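Local atomic coordinates of putative ribose 5-phosphate isomerase (Leishmania infantum, PDB entry 6FXW), a protein that probably interconverts ribose 5-phosphate and ribulose 5-phosphate in the pentose phosphate pathway, as a type B isomerase of the LacAB/RpiB family. Residues D25-S30 and T129-E134. Sequence-based numbering, arbitrary orientation.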
loop_
_atom_site.group_PDB
_atom_site.type_symbol
_atom_site.label_atom_id
_atom_site.label_comp_id
_atom_site.label_asym_id
_atom_site.label_seq_id
_atom_site.Cartn_x
_atom_site.Cartn_y
_atom_site.Cartn_z
ATOM N N ASP A 25 -19.314 -7.024 10.811
ATOM C CA ASP A 25 -19.414 -6.074 11.939
ATOM C C ASP A 25 -18.969 -4.689 11.577
ATOM O O ASP A 25 -19.592 -3.671 11.949
ATOM C CB ASP A 25 -18.607 -6.547 13.149
ATOM C CG ASP A 25 -19.169 -7.771 13.814
ATOM O OD1 ASP A 25 -20.313 -8.121 13.562
ATOM O OD2 ASP A 25 -18.410 -8.481 14.470
ATOM N N MET A 26 -17.881 -4.564 10.822
ATOM C CA MET A 26 -17.469 -3.236 10.280
ATOM C C MET A 26 -18.467 -2.534 9.411
ATOM O O MET A 26 -18.627 -1.297 9.447
ATOM C CB MET A 26 -16.153 -3.336 9.488
ATOM C CG MET A 26 -15.030 -3.859 10.268
ATOM S SD MET A 26 -13.575 -4.084 9.149
ATOM C CE MET A 26 -12.602 -4.176 10.493
ATOM N N VAL A 27 -19.117 -3.304 8.522
ATOM C CA VAL A 27 -20.093 -2.772 7.676
ATOM C C VAL A 27 -21.245 -2.200 8.536
ATOM O O VAL A 27 -21.702 -1.084 8.310
ATOM C CB VAL A 27 -20.623 -3.783 6.664
ATOM C CG1 VAL A 27 -21.739 -3.154 5.837
ATOM C CG2 VAL A 27 -19.489 -4.280 5.769
ATOM N N ASN A 28 -21.713 -2.983 9.477
ATOM C CA ASN A 28 -22.827 -2.547 10.339
ATOM C C ASN A 28 -22.405 -1.309 11.154
ATOM O O ASN A 28 -23.149 -0.321 11.271
ATOM C CB ASN A 28 -23.238 -3.721 11.237
ATOM C CG ASN A 28 -24.174 -4.689 10.524
ATOM O OD1 ASN A 28 -25.096 -4.257 9.809
ATOM N ND2 ASN A 28 -23.923 -5.976 10.673
ATOM N N ALA A 29 -21.171 -1.322 11.630
ATOM C CA ALA A 29 -20.711 -0.228 12.526
ATOM C C ALA A 29 -20.411 1.034 11.764
ATOM O O ALA A 29 -20.230 2.113 12.364
ATOM C CB ALA A 29 -19.504 -0.691 13.285
ATOM N N SER A 30 -20.405 0.975 10.450
ATOM C CA SER A 30 -20.055 2.123 9.662
ATOM C C SER A 30 -21.150 3.204 9.727
ATOM O O SER A 30 -20.886 4.332 9.345
ATOM C CB SER A 30 -19.874 1.719 8.194
ATOM O OG SER A 30 -21.121 1.502 7.548
ATOM N N THR A 129 -15.192 4.356 3.732
ATOM C CA THR A 129 -15.055 5.328 2.679
ATOM C C THR A 129 -15.912 4.946 1.483
ATOM O O THR A 129 -16.601 5.751 0.921
ATOM C CB THR A 129 -13.609 5.427 2.319
ATOM O OG1 THR A 129 -12.880 5.800 3.525
ATOM C CG2 THR A 129 -13.408 6.462 1.178
ATOM N N PHE A 130 -15.828 3.688 1.059
ATOM C CA PHE A 130 -16.617 3.245 -0.117
ATOM C C PHE A 130 -18.090 3.437 0.046
ATOM O O PHE A 130 -18.810 3.865 -0.866
ATOM C CB PHE A 130 -16.296 1.770 -0.391
ATOM C CG PHE A 130 -16.863 1.235 -1.670
ATOM C CD1 PHE A 130 -16.188 1.357 -2.865
ATOM C CD2 PHE A 130 -18.081 0.597 -1.682
ATOM C CE1 PHE A 130 -16.627 0.826 -4.028
ATOM C CE2 PHE A 130 -18.567 0.091 -2.873
ATOM C CZ PHE A 130 -17.878 0.237 -4.058
ATOM N N LEU A 131 -18.546 3.082 1.261
ATOM C CA LEU A 131 -19.997 3.226 1.522
ATOM C C LEU A 131 -20.514 4.638 1.720
ATOM O O LEU A 131 -21.758 4.844 1.656
ATOM C CB LEU A 131 -20.387 2.419 2.753
ATOM C CG LEU A 131 -20.233 0.895 2.651
ATOM C CD1 LEU A 131 -20.540 0.134 3.989
ATOM C CD2 LEU A 131 -21.010 0.309 1.456
ATOM N N THR A 132 -19.645 5.581 1.986
ATOM C CA THR A 132 -20.075 6.953 2.219
ATOM C C THR A 132 -19.660 7.952 1.188
ATOM O O THR A 132 -19.726 9.156 1.449
ATOM C CB THR A 132 -19.596 7.412 3.582
ATOM O OG1 THR A 132 -18.154 7.345 3.707
ATOM C CG2 THR A 132 -20.081 6.499 4.729
ATOM N N THR A 133 -19.133 7.535 0.061
ATOM C CA THR A 133 -18.662 8.435 -0.966
ATOM C C THR A 133 -19.620 8.337 -2.159
ATOM O O THR A 133 -19.976 7.298 -2.639
ATOM C CB THR A 133 -17.188 8.155 -1.384
ATOM O OG1 THR A 133 -16.348 8.194 -0.249
ATOM C CG2 THR A 133 -16.705 9.161 -2.410
ATOM N N GLU A 134 -20.038 9.514 -2.640
ATOM C CA GLU A 134 -20.900 9.609 -3.824
ATOM C C GLU A 134 -20.160 9.949 -5.076
ATOM O O GLU A 134 -19.057 10.557 -4.997
ATOM C CB GLU A 134 -21.995 10.646 -3.561
ATOM C CG GLU A 134 -23.084 10.073 -2.626
ATOM C CD GLU A 134 -23.823 8.858 -3.210
ATOM O OE1 GLU A 134 -23.445 7.632 -2.974
ATOM O OE2 GLU A 134 -24.814 9.121 -3.938
#
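Leu131 reaches across to Val27 and Ser30 where the C-terminal ends of two helices, 20-29 and 120-131, lie side by side against the five-stranded parallel sheet of this Rossmann-like alpha/beta fold. No hydrogen bond joins the two segments, and the buried area, 115 Å² summed over both, is small.

Along 129-134, Thr129 first supplies a backbone carbonyl whose oxygen is shared by two donors further on, Thr132 N and Thr133 OG1. Leu131 carries the contact. Its CD1 lies anti to CA (chi2 175°) and so points outward, meeting Val27 CG1 at 4.0 Å, the two side chains crossing at about a right angle. The same methyl, Leu131 CD1, lies 3.9 Å from Ser30 OG, a van der Waals approach to a polar atom already hydrogen-bonded to Val27 O and to Ala32 N. Leucine suits the place because its extended side chain carries a methyl to the neighbouring helix while also touching Thr67 of strand 67-72; compact Val27 packs between helix 120-131, through Ile127 and Leu131, and Val36 and Ile69 of the sheet.

Thr132 N lies 3.2 Å from Thr129 O, to which it is hydrogen-bonded, and the Thr132 hydroxyl bonds to Glu128 O. Thr133 then sends OG1 to within 2.7 Å of Thr129 O from the opposite face of that carbonyl's plane; the short hydroxyl branch of a threonine is well suited to reaching back to a backbone oxygen. In the other segment Val27 O likewise accepts two donors, Ser30 N at 3.2 Å and Ser30 OG at 2.8 Å, the hydroxyl oxygen tilted 20° from the carbonyl plane.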